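Local coordinates for glycoside hydrolase family protein (Novosphingobium sp. PP1Y, PDB 6Q2F) that acts as an alpha-L-rhamnosidase, probably releasing terminal L-rhamnose by hydrolysis of its glycosidic bonds, at residues 500-505 with 564-569; 578-583 with 600-605. All coordinates share one frame; numbering follows the deposited sequence.

Both contacts belong to one closed barrel of eight parallel strands, the (beta/alpha)8 fold of the rhamnosidase domain, and their centres lie about 8 Å apart. Along the chain they come in series: interaction 1 joins strand 497-502 and the loop after it to helix 543-575, and that helix leads into strand 579-582, which interaction 2 pairs with strand 604-610. Strands 497-502 and 579-582 are also neighbours, with Leu500 N probably hydrogen-bonded to Lys579 O at 2.7 Å. The two contacts meet again at the sodium ion, where Asp503 and Ser504 from interaction 1 and Glu583 from interaction 2 bring together residues from two neighbouring strand-loop regions.

Interaction 1 (500-505 with 564-569); sequences LLTDSI and EHYGTV. With NA (sodium ion), chain B.
A buried strand-to-helix contact joins the end of barrel strand 497-502, with the loop that follows, to helix 543-575 on the outside of the barrel. Thr502 and Val569 meet tip to tip, Thr502 CG2 lying 3.7 Å from Val569 CG1; two short branched side chains suit a close approach of strand and helix. The other branch, Thr502 OG1, sits between the backbone N and carbonyl carbon (chi1 59°) and comes in at the edge of the Tyr566 ring, 3.8 Å from CE1. His565 ND1 lies over the centre of one face of that ring, while His565 NE2 is taken by Thr139. Tyrosine is long enough to reach the loop: Tyr566 OH comes within 3.5 Å of Ile505 CB. The hydroxyl also shares a water with the backbone, this water lying 2.7 Å from Tyr566 OH and donating to Asp503 O, also at 2.7 Å. Asp503 itself turns away from the helix to the sodium ion, which Asp503 OD1 binds at 3.0 Å and Ser504 OG at 2.6 Å; Glu583, Glu586 and Glu644 complete the site. Asp503 OD1 also accepts Ser504 N at 2.8 Å, from above the carboxylate plane, a bent bond that ties the carboxylate to the backbone of the next residue. An alanine at Asp503 would remove both this acceptor and a metal ligand, and would probably loosen the sodium site and the Ser504 backbone. Around the contact, Leu501 points inward to strands 56-62 and 85-91, strand 579-582 pairs alongside, and helix 469-487 packs against Leu500 and His565.

Interaction 2 (578-583 with 600-605); sequences LKVYGE and SHADIP. With NA (sodium ion), chain B.
Tyr581 and Ile604 form the tightest part of this pairing of two parallel strands, lying side by side and pointing the same way on one face of the sheet. The methyl Ile604 CD1 rests over a face of the Tyr581 ring, displaced toward its hydroxyl-bearing end, 3.4 Å from CZ. Ile604 CD1 makes a CH-pi contact, 3.6 Å from the centroid of the Tyr581 ring and 22° off the normal. An aromatic residue offers isoleucine a broad flat surface here, while its hydroxyl is held by Glu127 and Arg674. The backbone of Ile604 brackets Tyr581: Ile604 N donates to Val580 O at 2.9 Å, in the carbonyl plane, and Ile604 O accepts Gly582 N, also at 2.9 Å and nearly straight (163°). A side chain extends this grip: Asp603 OD1 accepts Val580 N at 2.9 Å, from above the carboxylate plane. His574 NE2 is a second partner of that oxygen, and the two bonds would probably favour a charged carboxylate. These are adjacent strands of the (beta/alpha)8 barrel, and the Tyr581 face looks inward, toward Arg56 and Ala642. On the outward face Gly582 and Pro605 are paired. Glycine is needed because a CB would collide with Ala602 CB, which already lies 3.6 Å from Val580 O, and Pro605 packs on Val632 of helix 620-636. The contact thins out at the partly exposed Lys579, which touches Asp603 with its CB; its chain then runs away, taking NZ close to the like-charged Arg498. Beyond Gly582, Glu583 is extended past CG and delivers OE1 to the sodium ion at 2.4 Å.

Interaction 1 (500-505 with 564-569)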
loop_
_atom_site.group_PDB
_atom_site.type_symbol
_atom_site.label_atom_id
_atom_site.label_comp_id
_atom_site.label_asym_id
_atom_site.label_seq_id
_atom_site.Cartn_x
_atom_site.Cartn_y
_atom_site.Cartn_z
ATOM N N LEU A 500 -16.018 5.166 -7.042
ATOM C CA LEU A 500 -15.603 5.668 -5.748
ATOM C C LEU A 500 -14.207 5.137 -5.482
ATOM O O LEU A 500 -13.893 4.003 -5.846
ATOM C CB LEU A 500 -16.560 5.161 -4.667
ATOM C CG LEU A 500 -17.196 6.028 -3.601
ATOM C CD1 LEU A 500 -17.672 7.351 -4.182
ATOM C CD2 LEU A 500 -18.375 5.212 -3.043
ATOM N N LEU A 501 -13.368 5.939 -4.856
ATOM C CA LEU A 501 -12.032 5.500 -4.489
ATOM C C LEU A 501 -11.911 5.580 -2.978
ATOM O O LEU A 501 -12.145 6.648 -2.401
ATOM C CB LEU A 501 -10.958 6.363 -5.157
ATOM C CG LEU A 501 -9.592 6.287 -4.468
ATOM C CD1 LEU A 501 -9.004 4.899 -4.655
ATOM C CD2 LEU A 501 -8.641 7.296 -5.092
ATOM N N THR A 502 -11.571 4.454 -2.334
ATOM C CA THR A 502 -11.185 4.475 -0.928
ATOM C C THR A 502 -9.661 4.472 -0.912
ATOM O O THR A 502 -9.027 3.450 -1.196
ATOM C CB THR A 502 -11.775 3.302 -0.127
ATOM O OG1 THR A 502 -11.353 2.052 -0.680
ATOM C CG2 THR A 502 -13.299 3.344 -0.117
ATOM N N ASP A 503 -9.089 5.645 -0.657
ATOM C CA ASP A 503 -7.651 5.832 -0.566
ATOM C C ASP A 503 -7.101 4.986 0.585
ATOM O O ASP A 503 -7.850 4.470 1.422
ATOM C CB ASP A 503 -7.356 7.311 -0.335
ATOM C CG ASP A 503 -5.989 7.733 -0.835
ATOM O OD1 ASP A 503 -5.179 6.844 -1.200
ATOM O OD2 ASP A 503 -5.733 8.952 -0.847
ATOM N N SER A 504 -5.775 4.842 0.620
ATOM C CA SER A 504 -5.152 4.054 1.684
ATOM C C SER A 504 -5.451 4.694 3.039
ATOM O O SER A 504 -5.541 5.917 3.161
ATOM C CB SER A 504 -3.644 3.949 1.448
ATOM O OG SER A 504 -3.098 5.236 1.299
ATOM N N ILE A 505 -5.637 3.857 4.067
ATOM C CA ILE A 505 -6.281 4.307 5.300
ATOM C C ILE A 505 -5.248 4.586 6.379
ATOM O O ILE A 505 -4.324 3.797 6.598
ATOM C CB ILE A 505 -7.335 3.299 5.793
ATOM C CG1 ILE A 505 -8.122 3.928 6.944
ATOM C CG2 ILE A 505 -6.707 1.993 6.241
ATOM C CD1 ILE A 505 -9.473 3.179 7.213
ATOM N N GLU A 564 -17.637 -4.121 7.948
ATOM C CA GLU A 564 -18.496 -2.990 8.289
ATOM C C GLU A 564 -18.075 -1.710 7.565
ATOM O O GLU A 564 -18.926 -0.900 7.204
ATOM C CB GLU A 564 -18.523 -2.763 9.808
ATOM C CG GLU A 564 -19.000 -3.993 10.621
ATOM C CD GLU A 564 -20.242 -4.658 10.022
ATOM O OE1 GLU A 564 -21.354 -4.136 10.255
ATOM O OE2 GLU A 564 -20.102 -5.678 9.299
ATOM N N HIS A 565 -16.793 -1.525 7.312
ATOM C CA HIS A 565 -16.358 -0.389 6.482
ATOM C C HIS A 565 -16.337 -0.767 5.004
ATOM O O HIS A 565 -17.172 -0.305 4.224
ATOM C CB HIS A 565 -15.010 0.147 6.964
ATOM C CG HIS A 565 -14.555 1.378 6.230
ATOM N ND1 HIS A 565 -13.422 1.399 5.440
ATOM C CD2 HIS A 565 -15.074 2.632 6.180
ATOM C CE1 HIS A 565 -13.255 2.618 4.949
ATOM N NE2 HIS A 565 -14.247 3.387 5.379
ATOM N N TYR A 566 -15.401 -1.628 4.610
ATOM C CA TYR A 566 -15.182 -1.850 3.180
ATOM C C TYR A 566 -16.319 -2.636 2.522
ATOM O O TYR A 566 -16.708 -2.327 1.392
ATOM C CB TYR A 566 -13.817 -2.506 2.963
ATOM C CG TYR A 566 -12.674 -1.564 3.303
ATOM C CD1 TYR A 566 -12.294 -0.549 2.428
ATOM C CD2 TYR A 566 -12.003 -1.664 4.514
ATOM C CE1 TYR A 566 -11.250 0.325 2.743
ATOM C CE2 TYR A 566 -10.973 -0.802 4.821
ATOM C CZ TYR A 566 -10.592 0.193 3.932
ATOM O OH TYR A 566 -9.580 1.039 4.250
ATOM N N GLY A 567 -16.911 -3.601 3.228
ATOM C CA GLY A 567 -18.113 -4.241 2.704
ATOM C C GLY A 567 -19.264 -3.257 2.511
ATOM O O GLY A 567 -19.914 -3.226 1.463
ATOM N N THR A 568 -19.505 -2.411 3.516
ATOM C CA THR A 568 -20.581 -1.420 3.424
ATOM C C THR A 568 -20.307 -0.402 2.320
ATOM O O THR A 568 -21.216 -0.017 1.573
ATOM C CB THR A 568 -20.742 -0.715 4.766
ATOM O OG1 THR A 568 -20.829 -1.696 5.800
ATOM C CG2 THR A 568 -21.990 0.144 4.779
ATOM N N VAL A 569 -19.054 0.034 2.191
ATOM C CA VAL A 569 -18.715 0.997 1.147
ATOM C C VAL A 569 -19.054 0.413 -0.215
ATOM O O VAL A 569 -19.699 1.063 -1.050
ATOM C CB VAL A 569 -17.232 1.390 1.241
ATOM C CG1 VAL A 569 -16.810 2.066 -0.032
ATOM C CG2 VAL A 569 -16.998 2.326 2.432
HETATM NA NA NA B . -2.435 5.685 -1.206
HETATM O O HOH W 1 -8.759 1.967 1.814
#

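Interaction 2 (578-583 with 600-605)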
loop_
_atom_site.group_PDB
_atom_site.type_symbol
_atom_site.label_atom_id
_atom_site.label_comp_id
_atom_site.label_asym_id
_atom_site.label_seq_id
_atom_site.Cartn_x
_atom_site.Cartn_y
_atom_site.Cartn_z
ATOM N N LEU A 578 -22.259 2.499 -8.737
ATOM C CA LEU A 578 -20.862 2.895 -8.727
ATOM C C LEU A 578 -19.970 1.672 -8.517
ATOM O O LEU A 578 -20.357 0.707 -7.851
ATOM C CB LEU A 578 -20.601 3.914 -7.614
ATOM C CG LEU A 578 -21.349 5.258 -7.715
ATOM C CD1 LEU A 578 -21.248 6.055 -6.410
ATOM C CD2 LEU A 578 -20.757 6.088 -8.857
ATOM N N LYS A 579 -18.764 1.728 -9.083
ATOM C CA LYS A 579 -17.709 0.774 -8.760
ATOM C C LYS A 579 -16.797 1.356 -7.688
ATOM O O LYS A 579 -16.769 2.563 -7.451
ATOM C CB LYS A 579 -16.891 0.419 -10.002
ATOM C CG LYS A 579 -17.692 -0.103 -11.161
ATOM C CD LYS A 579 -16.803 -0.334 -12.384
ATOM C CE LYS A 579 -17.629 -0.470 -13.667
ATOM N NZ LYS A 579 -18.113 0.857 -14.188
ATOM N N VAL A 580 -16.047 0.476 -7.032
ATOM C CA VAL A 580 -15.114 0.874 -5.974
ATOM C C VAL A 580 -13.703 0.476 -6.380
ATOM O O VAL A 580 -13.430 -0.712 -6.604
ATOM C CB VAL A 580 -15.479 0.247 -4.626
ATOM C CG1 VAL A 580 -14.522 0.730 -3.528
ATOM C CG2 VAL A 580 -16.883 0.598 -4.298
ATOM N N TYR A 581 -12.825 1.474 -6.501
ATOM C CA TYR A 581 -11.380 1.282 -6.436
ATOM C C TYR A 581 -10.970 1.259 -4.967
ATOM O O TYR A 581 -11.265 2.202 -4.226
ATOM C CB TYR A 581 -10.645 2.413 -7.144
ATOM C CG TYR A 581 -10.729 2.402 -8.639
ATOM C CD1 TYR A 581 -11.827 2.920 -9.294
ATOM C CD2 TYR A 581 -9.671 1.909 -9.402
ATOM C CE1 TYR A 581 -11.891 2.909 -10.667
ATOM C CE2 TYR A 581 -9.707 1.918 -10.757
ATOM C CZ TYR A 581 -10.810 2.413 -11.397
ATOM O OH TYR A 581 -10.838 2.391 -12.762
ATOM N N GLY A 582 -10.274 0.209 -4.546
ATOM C CA GLY A 582 -10.055 0.055 -3.115
ATOM C C GLY A 582 -8.608 -0.215 -2.750
ATOM O O GLY A 582 -8.080 -1.301 -3.008
ATOM N N GLU A 583 -7.970 0.774 -2.135
ATOM C CA GLU A 583 -6.656 0.574 -1.555
ATOM C C GLU A 583 -6.838 0.052 -0.142
ATOM O O GLU A 583 -7.950 -0.029 0.374
ATOM C CB GLU A 583 -5.845 1.875 -1.557
ATOM C CG GLU A 583 -5.502 2.396 -2.911
ATOM C CD GLU A 583 -4.476 3.545 -2.866
ATOM O OE1 GLU A 583 -4.118 4.008 -1.760
ATOM O OE2 GLU A 583 -4.037 3.971 -3.948
ATOM N N SER A 600 -11.314 -7.159 -0.642
ATOM C CA SER A 600 -12.004 -8.289 -1.252
ATOM C C SER A 600 -13.386 -7.921 -1.779
ATOM O O SER A 600 -13.926 -8.626 -2.635
ATOM C CB SER A 600 -12.116 -9.417 -0.220
ATOM O OG SER A 600 -12.877 -8.969 0.892
ATOM N N HIS A 601 -13.979 -6.860 -1.251
ATOM C CA HIS A 601 -15.301 -6.395 -1.658
ATOM C C HIS A 601 -15.253 -5.360 -2.768
ATOM O O HIS A 601 -16.293 -5.059 -3.361
ATOM C CB HIS A 601 -16.044 -5.794 -0.458
ATOM C CG HIS A 601 -16.037 -6.668 0.757
ATOM N ND1 HIS A 601 -16.755 -7.843 0.830
ATOM C CD2 HIS A 601 -15.425 -6.524 1.959
ATOM C CE1 HIS A 601 -16.573 -8.390 2.018
ATOM N NE2 HIS A 601 -15.765 -7.614 2.718
ATOM N N ALA A 602 -14.086 -4.801 -3.038
ATOM C CA ALA A 602 -13.985 -3.734 -4.017
ATOM C C ALA A 602 -14.024 -4.315 -5.421
ATOM O O ALA A 602 -13.657 -5.468 -5.651
ATOM C CB ALA A 602 -12.697 -2.930 -3.820
ATOM N N ASP A 603 -14.500 -3.510 -6.362
ATOM C CA ASP A 603 -14.499 -3.924 -7.763
ATOM C C ASP A 603 -13.093 -3.950 -8.329
ATOM O O ASP A 603 -12.777 -4.778 -9.191
ATOM C CB ASP A 603 -15.364 -2.977 -8.583
ATOM C CG ASP A 603 -16.793 -2.991 -8.131
ATOM O OD1 ASP A 603 -17.111 -2.233 -7.194
ATOM O OD2 ASP A 603 -17.573 -3.776 -8.705
ATOM N N ILE A 604 -12.251 -3.023 -7.879
ATOM C CA ILE A 604 -10.887 -2.941 -8.380
ATOM C C ILE A 604 -9.934 -2.816 -7.198
ATOM O O ILE A 604 -9.737 -1.714 -6.660
ATOM C CB ILE A 604 -10.744 -1.789 -9.379
ATOM C CG1 ILE A 604 -11.766 -1.967 -10.502
ATOM C CG2 ILE A 604 -9.365 -1.790 -9.968
ATOM C CD1 ILE A 604 -12.017 -0.748 -11.308
ATOM N N PRO A 605 -9.355 -3.924 -6.742
ATOM C CA PRO A 605 -8.317 -3.843 -5.712
ATOM C C PRO A 605 -7.170 -2.984 -6.207
ATOM O O PRO A 605 -6.806 -3.028 -7.381
ATOM C CB PRO A 605 -7.895 -5.304 -5.519
ATOM C CG PRO A 605 -9.095 -6.096 -5.980
ATOM C CD PRO A 605 -9.621 -5.311 -7.146
HETATM NA NA NA B . -2.435 5.685 -1.206
#